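Local coordinates for protein HTH-type transcriptional regulator KdgR (Escherichia coli, PDB 1YSP) that represses transcription of the genes for uptake and breakdown of 2-keto-3-deoxygluconate and of the Entner-Doudoroff aldolase gene, represented here by its C-terminal IclR-type domain, at residues A[56-61]-A[78-83]; A[64-69]-A[124-129]; A[91-96]-A[100-105]; A[26-31]-A[35-40]. One frame throughout, in Å; residues are numbered along the deposited sequence.

The four contacts sample different layers of this IclR C-terminal domain. Contact 2, at the middle of the domain, sets helix 62-69 on the six-stranded antiparallel sheet. Contact 4 lies within that sheet, as the hairpin 26-31/35-40; its centre is about 11 Å from that of contact 2, and Leu67 CD1 packs 3.7 Å from Leu29 N. Contact 1 joins the loop after edge strand 55-57 to helix 73-80 and the residues that follow, beside both: Leu58 CD2 meets Leu29 CD1 at 3.6 Å, and Leu68 packs against Leu58, Ile79 and Leu80. Contact 3, between a loop and helix 96-109, is about 11 Å from contact 1 and 21 Å from contact 4, centre to centre. Its Ile93 packs on Lys65 of contact 2.

Contact 1 of 4, residues A[56-61]-A[78-83]; sequences NPLYST and QILEGV
Leu58 pushes its CD1 methyl into helix 73-80, at Ile79 and Leu80, and this is the tight part of the contact. CD1 of Leu58 lies 3.5 Å from CG2 of Ile79, the two side chains crossing at about a right angle, and 4.0 Å from CD2 of Leu80. The reach of a leucine and its apolar methyls suit this buried place between Ile79 and Leu80. Ile79 can present CG2 here because that branch stands anti to the backbone N, while CG1 stands beside the backbone N, anti to the carbonyl carbon. Next along the loop, Val83 CG1 comes on a slant to the CD2-CE2 side of the Tyr59 ring, 3.7 Å from CE2 of Tyr59. The ring takes the cramped rotamer between its own N and carbonyl carbon (chi1 52°), and Pro57 CB lies over one face of it, toward the rim, 3.6 Å above the plane. Tyr59 OH is hydrogen-bonded to Lys86 N. Thr61 steadies the loop from within: OG1 donates to Pro57 O at 2.9 Å and also caps Gly64 N at the start of helix 62-69. On the loose side, Gln78, Glu81 and Gly82 are exposed and take no part; polar residues and a glycine suit such a place. The loop 58-61 follows edge strand 55-57 and lies among helices 62-69, 73-80 and 96-109: Leu68 of the first packs on Leu58, Ile79 and Leu80, and Leu99 of the last touches Tyr59 and Leu80. From strand 33-40, Ile34 touches Leu58.

Contact 2 of 4, residues A[64-69]-A[124-129]; sequences GKVLLA and CIAVPV
Within 64-69, Val66 is the residue that touches 124-129, meeting Ala126, Val127 and Pro128 in the centre of the GAF-like alpha/beta fold to which IclR C-terminal domains belong. The helix lies against one face of the antiparallel sheet; the axes of segments 64-69 and 124-129 approach to 7.6 Å, 33° apart in direction. The apolar contacts are sparse: CG1 of Val66 is 4.2 Å from CB of Ala126, and CB of Val66 is 4.4 Å from CD of Pro128. Small or compact residues fit such a place, because a short valine above an alanine lets the helix come down close to the strand. The face toward the helix belongs to Ala126, whereas Val127 points to the far side, where it packs on Leu161, His162 and Ala165 of helix 151-172; the sheet is therefore sandwiched between helices. Hydrogen bonding plays no part between helix and strand. It runs instead along the sheet, where the backbone of Ala126 pairs with Gly112 and that of Val127 with Leu140. Pro128 lacks an N-H, and its ring meets Trp70 and Val136 as well as Val66. Lys65 runs out to one flank, where NZ forms a salt bridge with Glu117 and a hydrogen bond with Glu113 O. The remaining contacts are of methyls with backbone: CG2 of Val66 sits 3.9 Å from Val127 O, while CG1, placed beside its own backbone N by a chi1 of -53°, comes within 3.4 Å of Ala126 O.

Contact 3 of 4, residues A[91-96]-A[100-105]; sequences RTITST and LPVLDQ
Ile93 and Val102 are brought together by their torsions: CG1 of Ile93 swings to the side of its backbone N (chi1 -64°) and carries CD1 out to the helix, while Val102, with CG1 anti to its N (chi1 166°), spreads both methyls to receive it. The two side chains meet tip to tip, CD1 of Ile93 lying 3.8 Å from CG2 and 3.9 Å from CG1 of Val102, like a ball resting in a fork. Beta-branched and long aliphatic chains suit this partly exposed seam, one offering a pair of methyls and the other the length to bridge the gap between loop and helix. Ser95 is the N-cap of helix 96-109: its OG is hydrogen-bonded to Ala98 N, one of the amides at the helix start that lack a carbonyl partner. One turn on, Leu100 N donates to Thr96 O at 3.0 Å (N-H...O 151°). The next residue, Pro101, comes after the first turn, where its missing N-H costs the helix a bond and goes with a kink. Thr96 and Leu100 run alongside each other, with CG2 of Thr96 4.0 Å from CG of Leu100, and the latter CG also close to Thr96 O at 3.3 Å. With its methyl turned to Leu100, Thr96 keeps OG1 for a hydrogen bond with the hydroxyl of Tyr85. Leu100 packs further on Val76 and Lys77 of helix 73-80, and Ile93 on Lys65 of helix 62-69.

Contact 4 of 4, residues A[26-31]-A[35-40]; sequences LGALDE and VYIHKI
Leu26 and Ile37 lean across each other obliquely, CD2 of Leu26 3.6 Å from CD1 of Ile37, over the classic beta bulge of this hairpin. Ile37 and His38 together face Leu26, whose O accepts from both, at 2.8 Å from Ile37 N and 3.3 Å from His38 N. The extra residue lets Ile37 leave the usual alternation, and the placing of its CG1 between N and carbonyl carbon (chi1 58°) sends CD1 back over Leu26 and Ala28, 4.1 Å from CB of Ala28. On this same face Leu26 CB meets His38 CB. Val35 lays CG1 beside Ala28, 3.2 Å from Ala28 O, and near Asp30 CB; beta-branched residues suit extended strands. Tyr36 turns to the other face, with Leu26 O at the edge of its ring. Gly27, having no side chain, makes room for that ring and draws its CA within 3.2 Å of Val35 O. Beyond the bulge, Ala28 and Val35 form a regular hydrogen-bonded antiparallel pair, with 2.9 Å from Ala28 N to Val35 O. Strand 24-30 is flanked on its other edge by strand 136-142, through Gly27 and Gly139, while strand 33-40 has edge strand 55-57 beyond it; helix 4-20 covers the Leu26 face, Ala9 touching Leu26 and Asp10 hydrogen-bonded to His38 NE2.

Contact 1 of 4, residues A[56-61]-A[78-83]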
loop_
_atom_site.group_PDB
_atom_site.type_symbol
_atom_site.label_atom_id
_atom_site.label_comp_id
_atom_site.label_asym_id
_atom_site.label_seq_id
_atom_site.Cartn_x
_atom_site.Cartn_y
_atom_site.Cartn_z
ATOM N N ASN A 56 10.812 0.263 4.047
ATOM C CA ASN A 56 10.092 1.398 4.633
ATOM C C ASN A 56 9.221 0.954 5.807
ATOM O O ASN A 56 8.895 -0.234 5.918
ATOM C CB ASN A 56 9.248 2.161 3.580
ATOM C CG ASN A 56 10.050 3.277 2.812
ATOM O OD1 ASN A 56 9.546 3.842 1.824
ATOM N ND2 ASN A 56 11.245 3.610 3.285
ATOM N N PRO A 57 8.860 1.896 6.707
ATOM C CA PRO A 57 8.009 1.523 7.858
ATOM C C PRO A 57 6.631 0.990 7.436
ATOM O O PRO A 57 6.065 1.423 6.410
ATOM C CB PRO A 57 7.835 2.847 8.608
ATOM C CG PRO A 57 9.039 3.669 8.217
ATOM C CD PRO A 57 9.226 3.324 6.744
ATOM N N LEU A 58 6.069 0.118 8.252
ATOM C CA LEU A 58 4.712 -0.386 8.024
ATOM C C LEU A 58 3.645 0.706 8.339
ATOM O O LEU A 58 2.550 0.705 7.796
ATOM C CB LEU A 58 4.483 -1.573 8.960
ATOM C CG LEU A 58 5.219 -2.901 8.650
ATOM C CD1 LEU A 58 4.944 -3.875 9.763
ATOM C CD2 LEU A 58 4.638 -3.465 7.335
ATOM N N TYR A 59 3.958 1.598 9.295
ATOM C CA TYR A 59 2.881 2.462 9.869
ATOM C C TYR A 59 2.700 3.790 9.109
ATOM O O TYR A 59 1.699 4.516 9.319
ATOM C CB TYR A 59 3.212 2.778 11.386
ATOM C CG TYR A 59 4.602 3.340 11.600
ATOM C CD1 TYR A 59 4.840 4.727 11.515
ATOM C CD2 TYR A 59 5.702 2.491 11.891
ATOM C CE1 TYR A 59 6.151 5.262 11.672
ATOM C CE2 TYR A 59 7.005 3.016 12.077
ATOM C CZ TYR A 59 7.233 4.371 11.961
ATOM O OH TYR A 59 8.511 4.840 12.151
ATOM N N SER A 60 3.652 4.116 8.233
ATOM C CA SER A 60 3.665 5.417 7.512
ATOM C C SER A 60 3.565 5.273 5.973
ATOM O O SER A 60 3.675 6.307 5.237
ATOM C CB SER A 60 4.958 6.173 7.809
ATOM O OG SER A 60 6.102 5.425 7.382
ATOM N N THR A 61 3.419 4.037 5.496
ATOM C CA THR A 61 3.295 3.741 4.055
ATOM C C THR A 61 1.879 3.258 3.749
ATOM O O THR A 61 1.272 2.610 4.591
ATOM C CB THR A 61 4.325 2.674 3.577
ATOM O OG1 THR A 61 4.135 1.422 4.279
ATOM C CG2 THR A 61 5.726 3.199 3.780
ATOM N N GLN A 78 1.697 -8.507 17.284
ATOM C CA GLN A 78 2.970 -9.279 17.215
ATOM C C GLN A 78 4.006 -8.680 16.251
ATOM O O GLN A 78 5.154 -8.403 16.640
ATOM C CB GLN A 78 2.685 -10.750 16.861
ATOM C CG GLN A 78 3.933 -11.597 16.550
ATOM C CD GLN A 78 3.642 -13.103 16.304
ATOM O OE1 GLN A 78 2.692 -13.486 15.586
ATOM N NE2 GLN A 78 4.500 -13.963 16.879
ATOM N N ILE A 79 3.609 -8.491 14.992
ATOM C CA ILE A 79 4.476 -7.843 13.995
ATOM C C ILE A 79 4.988 -6.478 14.529
ATOM O O ILE A 79 6.171 -6.165 14.457
ATOM C CB ILE A 79 3.724 -7.652 12.657
ATOM C CG1 ILE A 79 3.362 -9.005 12.016
ATOM C CG2 ILE A 79 4.561 -6.815 11.690
ATOM C CD1 ILE A 79 2.161 -8.940 11.042
ATOM N N LEU A 80 4.091 -5.670 15.096
ATOM C CA LEU A 80 4.456 -4.308 15.498
ATOM C C LEU A 80 5.221 -4.202 16.829
ATOM O O LEU A 80 5.762 -3.139 17.175
ATOM C CB LEU A 80 3.211 -3.433 15.549
ATOM C CG LEU A 80 2.504 -3.250 14.206
ATOM C CD1 LEU A 80 1.239 -2.455 14.499
ATOM C CD2 LEU A 80 3.427 -2.566 13.232
ATOM N N GLU A 81 5.317 -5.318 17.546
ATOM C CA GLU A 81 6.035 -5.329 18.848
ATOM C C GLU A 81 7.442 -4.764 18.810
ATOM O O GLU A 81 7.837 -4.002 19.696
ATOM C CB GLU A 81 6.085 -6.763 19.394
ATOM C CG GLU A 81 4.945 -7.057 20.301
ATOM C CD GLU A 81 5.185 -6.529 21.700
ATOM O OE1 GLU A 81 5.644 -7.325 22.560
ATOM O OE2 GLU A 81 4.932 -5.324 21.941
ATOM N N GLY A 82 8.186 -5.133 17.773
ATOM C CA GLY A 82 9.583 -4.747 17.638
ATOM C C GLY A 82 9.835 -3.330 17.123
ATOM O O GLY A 82 10.918 -2.765 17.355
ATOM N N VAL A 83 8.810 -2.743 16.498
ATOM C CA VAL A 83 8.916 -1.459 15.817
ATOM C C VAL A 83 9.222 -0.326 16.783
ATOM O O VAL A 83 8.560 -0.194 17.816
ATOM C CB VAL A 83 7.613 -1.156 15.013
ATOM C CG1 VAL A 83 7.718 0.197 14.315
ATOM C CG2 VAL A 83 7.364 -2.265 13.956
#

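Contact 2 of 4, residues A[64-69]-A[124-129]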
loop_
_atom_site.group_PDB
_atom_site.type_symbol
_atom_site.label_atom_id
_atom_site.label_comp_id
_atom_site.label_asym_id
_atom_site.label_seq_id
_atom_site.Cartn_x
_atom_site.Cartn_y
_atom_site.Cartn_z
ATOM N N GLY A 64 2.141 -0.576 3.611
ATOM C CA GLY A 64 2.221 -1.102 4.982
ATOM C C GLY A 64 0.849 -1.208 5.604
ATOM O O GLY A 64 0.501 -2.238 6.191
ATOM N N LYS A 65 0.047 -0.165 5.502
ATOM C CA LYS A 65 -1.298 -0.225 6.048
ATOM C C LYS A 65 -2.136 -1.356 5.461
ATOM O O LYS A 65 -2.877 -2.047 6.181
ATOM C CB LYS A 65 -2.031 1.071 5.903
ATOM C CG LYS A 65 -1.320 2.180 6.780
ATOM C CD LYS A 65 -2.078 3.489 6.693
ATOM C CE LYS A 65 -1.117 4.631 7.144
ATOM N NZ LYS A 65 -1.726 6.015 6.927
ATOM N N VAL A 66 -2.046 -1.538 4.151
ATOM C CA VAL A 66 -2.888 -2.595 3.585
ATOM C C VAL A 66 -2.362 -3.998 3.881
ATOM O O VAL A 66 -3.161 -4.932 3.910
ATOM C CB VAL A 66 -3.202 -2.419 2.013
ATOM C CG1 VAL A 66 -3.806 -0.988 1.668
ATOM C CG2 VAL A 66 -2.056 -2.800 1.175
ATOM N N LEU A 67 -1.063 -4.151 4.120
ATOM C CA LEU A 67 -0.456 -5.466 4.493
ATOM C C LEU A 67 -0.824 -5.901 5.913
ATOM O O LEU A 67 -0.761 -7.091 6.252
ATOM C CB LEU A 67 1.046 -5.440 4.382
ATOM C CG LEU A 67 1.660 -5.472 2.988
ATOM C CD1 LEU A 67 3.100 -4.953 3.054
ATOM C CD2 LEU A 67 1.581 -6.903 2.399
ATOM N N LEU A 68 -1.193 -4.928 6.720
ATOM C CA LEU A 68 -1.698 -5.170 8.086
ATOM C C LEU A 68 -3.186 -5.184 8.285
ATOM O O LEU A 68 -3.658 -5.872 9.214
ATOM C CB LEU A 68 -1.108 -4.117 9.064
ATOM C CG LEU A 68 0.421 -4.057 9.143
ATOM C CD1 LEU A 68 0.902 -2.885 10.114
ATOM C CD2 LEU A 68 1.113 -5.405 9.548
ATOM N N ALA A 69 -3.945 -4.385 7.513
ATOM C CA ALA A 69 -5.365 -4.122 7.798
ATOM C C ALA A 69 -6.301 -5.337 7.787
ATOM O O ALA A 69 -7.270 -5.358 8.527
ATOM C CB ALA A 69 -5.940 -2.987 6.932
ATOM N N CYS A 124 0.470 8.792 -1.188
ATOM C CA CYS A 124 0.342 7.480 -1.845
ATOM C C CYS A 124 -0.995 6.870 -1.478
ATOM O O CYS A 124 -1.572 7.169 -0.400
ATOM C CB CYS A 124 1.510 6.557 -1.441
ATOM S SG CYS A 124 3.103 7.077 -2.156
ATOM N N ILE A 125 -1.549 6.072 -2.396
ATOM C CA ILE A 125 -2.792 5.376 -2.155
ATOM C C ILE A 125 -2.515 3.893 -2.523
ATOM O O ILE A 125 -1.814 3.661 -3.516
ATOM C CB ILE A 125 -3.981 5.852 -3.039
ATOM C CG1 ILE A 125 -4.211 7.392 -2.939
ATOM C CG2 ILE A 125 -5.241 4.988 -2.755
ATOM C CD1 ILE A 125 -5.051 7.922 -4.109
ATOM N N ALA A 126 -3.021 2.938 -1.729
ATOM C CA ALA A 126 -2.704 1.511 -2.046
ATOM C C ALA A 126 -3.868 0.622 -1.785
ATOM O O ALA A 126 -4.741 0.968 -0.970
ATOM C CB ALA A 126 -1.501 1.031 -1.239
ATOM N N VAL A 127 -3.858 -0.560 -2.450
ATOM C CA VAL A 127 -4.893 -1.538 -2.315
ATOM C C VAL A 127 -4.270 -2.909 -2.103
ATOM O O VAL A 127 -3.146 -3.133 -2.509
ATOM C CB VAL A 127 -5.883 -1.616 -3.554
ATOM C CG1 VAL A 127 -6.726 -0.277 -3.690
ATOM C CG2 VAL A 127 -5.142 -2.012 -4.818
ATOM N N PRO A 128 -5.009 -3.806 -1.419
ATOM C CA PRO A 128 -4.479 -5.159 -1.160
ATOM C C PRO A 128 -4.448 -6.082 -2.404
ATOM O O PRO A 128 -5.395 -6.053 -3.205
ATOM C CB PRO A 128 -5.448 -5.692 -0.114
ATOM C CG PRO A 128 -6.787 -4.995 -0.447
ATOM C CD PRO A 128 -6.334 -3.585 -0.794
ATOM N N VAL A 129 -3.427 -6.939 -2.493
ATOM C CA VAL A 129 -3.371 -7.974 -3.520
ATOM C C VAL A 129 -3.425 -9.264 -2.709
ATOM O O VAL A 129 -2.652 -9.443 -1.791
ATOM C CB VAL A 129 -2.081 -7.878 -4.358
ATOM C CG1 VAL A 129 -1.832 -9.156 -5.215
ATOM C CG2 VAL A 129 -2.133 -6.645 -5.260
#

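Contact 3 of 4, residues A[91-96]-A[100-105]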
loop_
_atom_site.group_PDB
_atom_site.type_symbol
_atom_site.label_atom_id
_atom_site.label_comp_id
_atom_site.label_asym_id
_atom_site.label_seq_id
_atom_site.Cartn_x
_atom_site.Cartn_y
_atom_site.Cartn_z
ATOM N N ARG A 91 2.095 14.494 10.352
ATOM C CA ARG A 91 0.980 13.554 10.197
ATOM C C ARG A 91 1.277 12.081 10.493
ATOM O O ARG A 91 0.351 11.244 10.496
ATOM C CB ARG A 91 0.403 13.660 8.770
ATOM C CG ARG A 91 -0.323 14.984 8.512
ATOM C CD ARG A 91 -1.014 14.980 7.142
ATOM N NE ARG A 91 -2.141 14.038 7.131
ATOM C CZ ARG A 91 -3.414 14.353 7.391
ATOM N NH1 ARG A 91 -3.764 15.610 7.666
ATOM N NH2 ARG A 91 -4.350 13.409 7.357
ATOM N N THR A 92 2.546 11.769 10.726
ATOM C CA THR A 92 2.946 10.375 10.968
ATOM C C THR A 92 2.202 9.806 12.165
ATOM O O THR A 92 2.073 10.504 13.220
ATOM C CB THR A 92 4.453 10.194 11.223
ATOM O OG1 THR A 92 5.215 10.919 10.252
ATOM C CG2 THR A 92 4.774 8.666 11.144
ATOM N N ILE A 93 1.685 8.569 12.016
ATOM C CA ILE A 93 1.020 7.834 13.098
ATOM C C ILE A 93 2.157 7.136 13.881
ATOM O O ILE A 93 2.908 6.351 13.292
ATOM C CB ILE A 93 0.025 6.724 12.559
ATOM C CG1 ILE A 93 -1.145 7.351 11.780
ATOM C CG2 ILE A 93 -0.472 5.897 13.723
ATOM C CD1 ILE A 93 -1.595 6.496 10.568
ATOM N N THR A 94 2.262 7.356 15.195
ATOM C CA THR A 94 3.486 6.916 15.896
ATOM C C THR A 94 3.260 6.077 17.150
ATOM O O THR A 94 4.131 6.050 18.055
ATOM C CB THR A 94 4.401 8.145 16.238
ATOM O OG1 THR A 94 3.631 9.120 16.960
ATOM C CG2 THR A 94 4.897 8.795 14.925
ATOM N N SER A 95 2.144 5.326 17.195
ATOM C CA SER A 95 2.021 4.218 18.148
ATOM C C SER A 95 1.129 3.136 17.581
ATOM O O SER A 95 0.276 3.409 16.719
ATOM C CB SER A 95 1.408 4.677 19.483
ATOM O OG SER A 95 0.100 5.241 19.345
ATOM N N THR A 96 1.249 1.922 18.128
ATOM C CA THR A 96 0.318 0.840 17.737
ATOM C C THR A 96 -1.099 1.206 18.096
ATOM O O THR A 96 -2.026 0.952 17.318
ATOM C CB THR A 96 0.741 -0.473 18.390
ATOM O OG1 THR A 96 2.081 -0.740 17.965
ATOM C CG2 THR A 96 -0.198 -1.639 18.001
ATOM N N LEU A 100 -4.052 1.128 15.091
ATOM C CA LEU A 100 -5.098 0.090 14.985
ATOM C C LEU A 100 -6.429 0.672 14.507
ATOM O O LEU A 100 -7.039 0.129 13.575
ATOM C CB LEU A 100 -5.206 -0.738 16.272
ATOM C CG LEU A 100 -3.968 -1.632 16.560
ATOM C CD1 LEU A 100 -4.160 -2.531 17.790
ATOM C CD2 LEU A 100 -3.522 -2.483 15.414
ATOM N N PRO A 101 -6.864 1.826 15.050
ATOM C CA PRO A 101 -8.070 2.453 14.479
ATOM C C PRO A 101 -7.892 2.869 13.005
ATOM O O PRO A 101 -8.835 2.806 12.232
ATOM C CB PRO A 101 -8.295 3.693 15.390
ATOM C CG PRO A 101 -7.683 3.308 16.684
ATOM C CD PRO A 101 -6.393 2.591 16.225
ATOM N N VAL A 102 -6.689 3.281 12.605
ATOM C CA VAL A 102 -6.478 3.607 11.179
ATOM C C VAL A 102 -6.654 2.333 10.308
ATOM O O VAL A 102 -7.303 2.350 9.239
ATOM C CB VAL A 102 -5.102 4.281 10.994
ATOM C CG1 VAL A 102 -4.688 4.337 9.519
ATOM C CG2 VAL A 102 -5.117 5.704 11.641
ATOM N N LEU A 103 -6.115 1.226 10.789
ATOM C CA LEU A 103 -6.257 -0.048 10.076
ATOM C C LEU A 103 -7.727 -0.477 9.933
ATOM O O LEU A 103 -8.113 -1.101 8.918
ATOM C CB LEU A 103 -5.418 -1.117 10.749
ATOM C CG LEU A 103 -3.901 -0.866 10.778
ATOM C CD1 LEU A 103 -3.309 -2.147 11.336
ATOM C CD2 LEU A 103 -3.301 -0.553 9.419
ATOM N N ASP A 104 -8.541 -0.157 10.941
ATOM C CA ASP A 104 -9.996 -0.389 10.872
ATOM C C ASP A 104 -10.583 0.351 9.671
ATOM O O ASP A 104 -11.371 -0.228 8.883
ATOM C CB ASP A 104 -10.736 0.095 12.132
ATOM C CG ASP A 104 -10.482 -0.753 13.363
ATOM O OD1 ASP A 104 -10.026 -1.895 13.274
ATOM O OD2 ASP A 104 -10.737 -0.211 14.464
ATOM N N GLN A 105 -10.238 1.631 9.534
ATOM C CA GLN A 105 -10.753 2.437 8.427
ATOM C C GLN A 105 -10.232 1.897 7.078
ATOM O O GLN A 105 -10.997 1.859 6.085
ATOM C CB GLN A 105 -10.368 3.897 8.597
ATOM C CG GLN A 105 -10.744 4.797 7.458
ATOM C CD GLN A 105 -12.242 5.014 7.390
ATOM O OE1 GLN A 105 -12.944 4.805 8.393
ATOM N NE2 GLN A 105 -12.748 5.412 6.220
#

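Contact 4 of 4, residues A[26-31]-A[35-40]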
loop_
_atom_site.group_PDB
_atom_site.type_symbol
_atom_site.label_atom_id
_atom_site.label_comp_id
_atom_site.label_asym_id
_atom_site.label_seq_id
_atom_site.Cartn_x
_atom_site.Cartn_y
_atom_site.Cartn_z
ATOM N N LEU A 26 4.842 -2.006 -6.040
ATOM C CA LEU A 26 4.330 -3.254 -5.463
ATOM C C LEU A 26 5.233 -3.541 -4.258
ATOM O O LEU A 26 6.457 -3.570 -4.393
ATOM C CB LEU A 26 4.380 -4.411 -6.471
ATOM C CG LEU A 26 3.751 -5.701 -5.949
ATOM C CD1 LEU A 26 2.250 -5.646 -5.888
ATOM C CD2 LEU A 26 4.227 -6.874 -6.881
ATOM N N GLY A 27 4.629 -3.729 -3.082
ATOM C CA GLY A 27 5.396 -3.883 -1.838
ATOM C C GLY A 27 5.007 -5.157 -1.111
ATOM O O GLY A 27 3.916 -5.601 -1.231
ATOM N N ALA A 28 5.897 -5.746 -0.315
ATOM C CA ALA A 28 5.540 -6.942 0.429
ATOM C C ALA A 28 6.065 -6.835 1.860
ATOM O O ALA A 28 6.918 -6.017 2.121
ATOM C CB ALA A 28 6.144 -8.197 -0.283
ATOM N N LEU A 29 5.572 -7.688 2.759
ATOM C CA LEU A 29 5.981 -7.671 4.168
ATOM C C LEU A 29 7.358 -8.319 4.300
ATOM O O LEU A 29 7.608 -9.401 3.738
ATOM C CB LEU A 29 4.961 -8.412 5.028
ATOM C CG LEU A 29 5.170 -8.382 6.551
ATOM C CD1 LEU A 29 5.013 -6.992 7.138
ATOM C CD2 LEU A 29 4.231 -9.327 7.178
ATOM N N ASP A 30 8.271 -7.623 4.969
ATOM C CA ASP A 30 9.538 -8.232 5.321
ATOM C C ASP A 30 9.715 -8.024 6.812
ATOM O O ASP A 30 10.271 -7.016 7.248
ATOM C CB ASP A 30 10.705 -7.638 4.537
ATOM C CG ASP A 30 12.031 -8.374 4.809
ATOM O OD1 ASP A 30 12.023 -9.480 5.391
ATOM O OD2 ASP A 30 13.082 -7.834 4.440
ATOM N N GLU A 31 9.153 -8.961 7.561
ATOM C CA GLU A 31 9.283 -9.001 9.011
ATOM C C GLU A 31 8.511 -7.873 9.692
ATOM O O GLU A 31 7.385 -8.113 10.104
ATOM C CB GLU A 31 10.761 -9.071 9.431
ATOM C CG GLU A 31 11.451 -10.253 8.754
ATOM C CD GLU A 31 12.552 -10.865 9.578
ATOM O OE1 GLU A 31 13.351 -10.096 10.154
ATOM O OE2 GLU A 31 12.609 -12.119 9.642
ATOM N N VAL A 35 8.846 -4.074 1.855
ATOM C CA VAL A 35 9.936 -4.073 0.880
ATOM C C VAL A 35 9.336 -3.813 -0.506
ATOM O O VAL A 35 8.391 -4.461 -0.859
ATOM C CB VAL A 35 10.720 -5.460 0.875
ATOM C CG1 VAL A 35 9.755 -6.650 0.752
ATOM C CG2 VAL A 35 11.717 -5.485 -0.280
ATOM N N TYR A 36 9.862 -2.866 -1.272
ATOM C CA TYR A 36 9.346 -2.693 -2.642
ATOM C C TYR A 36 9.898 -3.803 -3.538
ATOM O O TYR A 36 11.093 -3.903 -3.707
ATOM C CB TYR A 36 9.656 -1.304 -3.197
ATOM C CG TYR A 36 8.904 -0.204 -2.485
ATOM C CD1 TYR A 36 7.523 -0.272 -2.324
ATOM C CD2 TYR A 36 9.564 0.919 -1.998
ATOM C CE1 TYR A 36 6.825 0.731 -1.678
ATOM C CE2 TYR A 36 8.851 1.943 -1.335
ATOM C CZ TYR A 36 7.495 1.830 -1.178
ATOM O OH TYR A 36 6.768 2.811 -0.526
ATOM N N ILE A 37 9.020 -4.656 -4.054
ATOM C CA ILE A 37 9.435 -5.749 -4.946
ATOM C C ILE A 37 9.322 -5.429 -6.463
ATOM O O ILE A 37 10.053 -6.040 -7.273
ATOM C CB ILE A 37 8.755 -7.091 -4.567
ATOM C CG1 ILE A 37 7.216 -6.977 -4.612
ATOM C CG2 ILE A 37 9.224 -7.526 -3.151
ATOM C CD1 ILE A 37 6.452 -8.292 -4.408
ATOM N N HIS A 38 8.446 -4.482 -6.849
ATOM C CA HIS A 38 8.409 -3.966 -8.241
ATOM C C HIS A 38 8.100 -2.469 -8.267
ATOM O O HIS A 38 7.536 -1.943 -7.319
ATOM C CB HIS A 38 7.411 -4.744 -9.113
ATOM C CG HIS A 38 7.668 -4.633 -10.595
ATOM N ND1 HIS A 38 8.935 -4.605 -11.139
ATOM C CD2 HIS A 38 6.811 -4.600 -11.644
ATOM C CE1 HIS A 38 8.846 -4.535 -12.459
ATOM N NE2 HIS A 38 7.566 -4.528 -12.794
ATOM N N LYS A 39 8.503 -1.777 -9.333
ATOM C CA LYS A 39 8.174 -0.357 -9.489
ATOM C C LYS A 39 8.059 -0.040 -10.976
ATOM O O LYS A 39 8.818 -0.614 -11.787
ATOM C CB LYS A 39 9.310 0.496 -8.880
ATOM C CG LYS A 39 8.954 1.917 -8.621
ATOM C CD LYS A 39 10.185 2.812 -8.219
ATOM C CE LYS A 39 9.795 4.295 -8.177
ATOM N NZ LYS A 39 10.966 5.197 -8.023
ATOM N N ILE A 40 7.106 0.823 -11.326
ATOM C CA ILE A 40 7.057 1.459 -12.650
ATOM C C ILE A 40 7.077 2.973 -12.407
ATOM O O ILE A 40 6.152 3.529 -11.785
ATOM C CB ILE A 40 5.820 1.066 -13.469
ATOM C CG1 ILE A 40 5.674 -0.461 -13.600
ATOM C CG2 ILE A 40 5.803 1.821 -14.833
ATOM C CD1 ILE A 40 6.750 -1.160 -14.391
#